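Local atomic coordinates of putative oxidoreductase (Thermus thermophilus, PDB entry 2ISM), a protein that belongs to the glucose/sorbosone dehydrogenase family of beta-propeller proteins and carries a bound calcium ion. Residues P246-R251 with P255-P260. Sequence-based numbering, arbitrary orientation.
Sequences PRVVGR and PRYRDP
Arg251 lies across Asp259 and reaches the backbone of Pro260, while Tyr257 fits its ring against Val248 and Arg247. The Arg251 side chain is extended from CG to NE and crosses Asp259 at about a right angle, its CG 3.7 Å from Asp259 CB. Farther out, Arg251 NH2 comes within 2.8 Å of the carbonyl O of Pro260. Arg251 is poorly ordered, and its charge stays beyond salt-bridge range of the carboxylate, with Arg251 NE 4.6 Å from Asp259 OD2; the two planes stand 80° apart. Asp259 turns OD1 instead toward the Arg251 backbone, 3.3 Å from Arg251 CA, where it accepts a hydrogen bond from the backbone N of Gly252. Beside this pair, Pro260 sets its ring CD 3.3 Å from Gly250 O. Both segments belong to the long, irregular connection between strands 232-237 and 262-264, the third and fourth strands of a four-stranded antiparallel blade of the beta-propeller. Pro260 is buried, packed on Glu233 and Asn235; Glu233 and Tyr243 bind the calcium ion, which lies about 5 Å from the Pro260 side chain. At the other end, Val248 CG2, anti to its own carbonyl carbon, meets Tyr257 obliquely and closes to 3.3 Å from Tyr257 CD2, a tight apolar touch. Arg247 CB rides over one face of the same ring, offset toward the rim, and Arg256 CB covers the opposite face over its centre. Arg247 CG lies 3.9 Å from Tyr257 OH; the bend at chi2 (-82°) then takes CD and the guanidinium on past the hydroxyl, which lies at the guanidinium's edge, near its plane. That group stands almost perpendicular to the ring (86°), its NH1 in a salt bridge with Glu159.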
ATOM      1  N   PRO B 246      -4.760  16.975  32.150  1.00 20.34           N
ATOM      2  CA  PRO B 246      -5.076  18.323  31.660  1.00 21.57           C
ATOM      3  C   PRO B 246      -3.997  19.352  32.014  1.00 27.03           C
ATOM      4  O   PRO B 246      -4.192  20.555  31.826  1.00 28.06           O
ATOM      5  CB  PRO B 246      -6.384  18.630  32.365  1.00 22.76           C
ATOM      6  CG  PRO B 246      -6.117  18.080  33.727  1.00 18.52           C
ATOM      7  CD  PRO B 246      -5.420  16.744  33.451  1.00 19.22           C
ATOM      8  N   ARG B 247      -2.869  18.875  32.531  1.00 24.98           N
ATOM      9  CA  ARG B 247      -1.764  19.747  32.921  1.00 28.94           C
ATOM     10  C   ARG B 247      -1.163  20.443  31.706  1.00 33.29           C
ATOM     11  O   ARG B 247      -0.784  21.615  31.771  1.00 35.27           O
ATOM     12  CB  ARG B 247      -0.665  18.932  33.604  1.00 33.64           C
ATOM     13  CG  ARG B 247      -1.142  17.966  34.680  1.00 37.87           C
ATOM     14  CD  ARG B 247      -1.355  18.651  36.018  1.00 47.53           C
ATOM     15  NE  ARG B 247      -1.413  17.677  37.108  1.00 53.04           N
ATOM     16  CZ  ARG B 247      -2.532  17.213  37.659  1.00 51.49           C
ATOM     17  NH1 ARG B 247      -3.717  17.632  37.236  1.00 51.55           N
ATOM     18  NH2 ARG B 247      -2.462  16.316  38.632  1.00 52.63           N
ATOM     19  N   VAL B 248      -1.078  19.712  30.599  1.00 33.36           N
ATOM     20  CA  VAL B 248      -0.494  20.238  29.371  1.00 35.00           C
ATOM     21  C   VAL B 248      -1.416  20.091  28.167  1.00 35.78           C
ATOM     22  O   VAL B 248      -2.120  19.090  28.028  1.00 35.14           O
ATOM     23  CB  VAL B 248       0.815  19.498  29.023  1.00 34.92           C
ATOM     24  CG1 VAL B 248       1.635  20.317  28.043  1.00 37.82           C
ATOM     25  CG2 VAL B 248       1.596  19.198  30.285  1.00 38.93           C
ATOM     26  N   VAL B 249      -1.396  21.098  27.301  1.00 34.07           N
ATOM     27  CA  VAL B 249      -2.181  21.104  26.070  1.00 33.71           C
ATOM     28  C   VAL B 249      -1.179  21.402  24.957  1.00 35.38           C
ATOM     29  O   VAL B 249      -0.518  22.440  24.974  1.00 33.51           O
ATOM     30  CB  VAL B 249      -3.269  22.206  26.086  1.00 34.43           C
ATOM     31  CG1 VAL B 249      -3.960  22.277  24.730  1.00 34.07           C
ATOM     32  CG2 VAL B 249      -4.285  21.914  27.178  1.00 33.19           C
ATOM     33  N   GLY B 250      -1.061  20.486  24.002  1.00 34.54           N
ATOM     34  CA  GLY B 250      -0.115  20.673  22.915  1.00 37.15           C
ATOM     35  C   GLY B 250       1.269  20.250  23.371  1.00 39.42           C
ATOM     36  O   GLY B 250       1.417  19.226  24.039  1.00 33.22           O
ATOM     37  N   ARG B 251       2.287  21.029  23.016  1.00 41.37           N
ATOM     38  CA  ARG B 251       3.652  20.713  23.421  1.00 47.18           C
ATOM     39  C   ARG B 251       4.099  21.580  24.595  1.00 45.63           C
ATOM     40  O   ARG B 251       3.590  22.683  24.794  1.00 47.60           O
ATOM     41  CB  ARG B 251       4.625  20.889  22.247  1.00 48.80           C
ATOM     42  CG  ARG B 251       4.535  19.793  21.192  1.00 58.99           C
ATOM     43  CD  ARG B 251       5.864  19.619  20.462  1.00 67.85           C
ATOM     44  NE  ARG B 251       5.892  18.425  19.619  1.00 74.35           N
ATOM     45  CZ  ARG B 251       5.389  18.353  18.389  1.00 77.36           C
ATOM     46  NH1 ARG B 251       4.812  19.413  17.838  1.00 78.58           N
ATOM     47  NH2 ARG B 251       5.462  17.217  17.709  1.00 78.92           N
ATOM     48  N   PRO B 255       9.448  17.735  30.963  1.00 37.46           N
ATOM     49  CA  PRO B 255       9.809  16.353  30.628  1.00 37.97           C
ATOM     50  C   PRO B 255       8.903  15.290  31.251  1.00 33.50           C
ATOM     51  O   PRO B 255       8.845  14.160  30.767  1.00 37.66           O
ATOM     52  CB  PRO B 255      11.254  16.252  31.115  1.00 37.09           C
ATOM     53  CG  PRO B 255      11.256  17.150  32.310  1.00 39.62           C
ATOM     54  CD  PRO B 255      10.487  18.357  31.805  1.00 41.40           C
ATOM     55  N   ARG B 256       8.203  15.651  32.322  1.00 31.34           N
ATOM     56  CA  ARG B 256       7.299  14.719  32.996  1.00 31.67           C
ATOM     57  C   ARG B 256       6.144  14.314  32.084  1.00 28.44           C
ATOM     58  O   ARG B 256       5.593  13.222  32.213  1.00 30.13           O
ATOM     59  CB  ARG B 256       6.722  15.347  34.267  1.00 31.15           C
ATOM     60  CG  ARG B 256       7.723  15.593  35.385  1.00 39.99           C
ATOM     61  CD  ARG B 256       7.015  16.196  36.591  1.00 39.63           C
ATOM     62  NE  ARG B 256       6.370  17.460  36.244  1.00 45.83           N
ATOM     63  CZ  ARG B 256       5.444  18.060  36.985  1.00 45.90           C
ATOM     64  NH1 ARG B 256       5.041  17.514  38.124  1.00 46.90           N
ATOM     65  NH2 ARG B 256       4.913  19.207  36.583  1.00 48.06           N
ATOM     66  N   TYR B 257       5.771  15.205  31.171  1.00 24.75           N
ATOM     67  CA  TYR B 257       4.673  14.936  30.251  1.00 26.14           C
ATOM     68  C   TYR B 257       5.212  14.855  28.833  1.00 25.35           C
ATOM     69  O   TYR B 257       5.933  15.745  28.380  1.00 28.25           O
ATOM     70  CB  TYR B 257       3.624  16.040  30.373  1.00 24.92           C
ATOM     71  CG  TYR B 257       3.255  16.308  31.812  1.00 29.12           C
ATOM     72  CD1 TYR B 257       2.662  15.316  32.593  1.00 29.40           C
ATOM     73  CD2 TYR B 257       3.548  17.532  32.414  1.00 28.95           C
ATOM     74  CE1 TYR B 257       2.375  15.533  33.934  1.00 29.29           C
ATOM     75  CE2 TYR B 257       3.263  17.759  33.757  1.00 30.92           C
ATOM     76  CZ  TYR B 257       2.678  16.755  34.511  1.00 30.62           C
ATOM     77  OH  TYR B 257       2.396  16.971  35.839  1.00 32.16           O
ATOM     78  N   ARG B 258       4.861  13.779  28.139  1.00 22.97           N
ATOM     79  CA  ARG B 258       5.334  13.560  26.779  1.00 23.38           C
ATOM     80  C   ARG B 258       4.538  14.342  25.740  1.00 24.67           C
ATOM     81  O   ARG B 258       3.305  14.305  25.732  1.00 22.76           O
ATOM     82  CB  ARG B 258       5.291  12.065  26.463  1.00 26.34           C
ATOM     83  CG  ARG B 258       6.010  11.211  27.498  1.00 26.66           C
ATOM     84  CD  ARG B 258       6.019   9.751  27.102  1.00 28.08           C
ATOM     85  NE  ARG B 258       6.838   9.501  25.916  1.00 31.49           N
ATOM     86  CZ  ARG B 258       8.156   9.317  25.934  1.00 33.46           C
ATOM     87  NH1 ARG B 258       8.821   9.350  27.081  1.00 28.33           N
ATOM     88  NH2 ARG B 258       8.811   9.089  24.802  1.00 33.07           N
ATOM     89  N   ASP B 259       5.253  15.049  24.864  1.00 20.90           N
ATOM     90  CA  ASP B 259       4.616  15.841  23.816  1.00 22.74           C
ATOM     91  C   ASP B 259       4.070  14.940  22.722  1.00 21.00           C
ATOM     92  O   ASP B 259       4.530  13.812  22.533  1.00 18.62           O
ATOM     93  CB  ASP B 259       5.605  16.816  23.166  1.00 28.52           C
ATOM     94  CG  ASP B 259       6.126  17.863  24.124  1.00 30.48           C
ATOM     95  OD1 ASP B 259       5.357  18.323  24.994  1.00 36.33           O
ATOM     96  OD2 ASP B 259       7.309  18.240  23.989  1.00 41.91           O
ATOM     97  N   PRO B 260       3.070  15.427  21.983  1.00 21.32           N
ATOM     98  CA  PRO B 260       2.512  14.609  20.908  1.00 18.20           C
ATOM     99  C   PRO B 260       3.453  14.570  19.709  1.00 23.08           C
ATOM    100  O   PRO B 260       4.295  15.457  19.532  1.00 18.89           O
ATOM    101  CB  PRO B 260       1.196  15.313  20.589  1.00 20.01           C
ATOM    102  CG  PRO B 260       1.493  16.744  20.915  1.00 24.12           C
ATOM    103  CD  PRO B 260       2.247  16.626  22.214  1.00 22.96           C
TER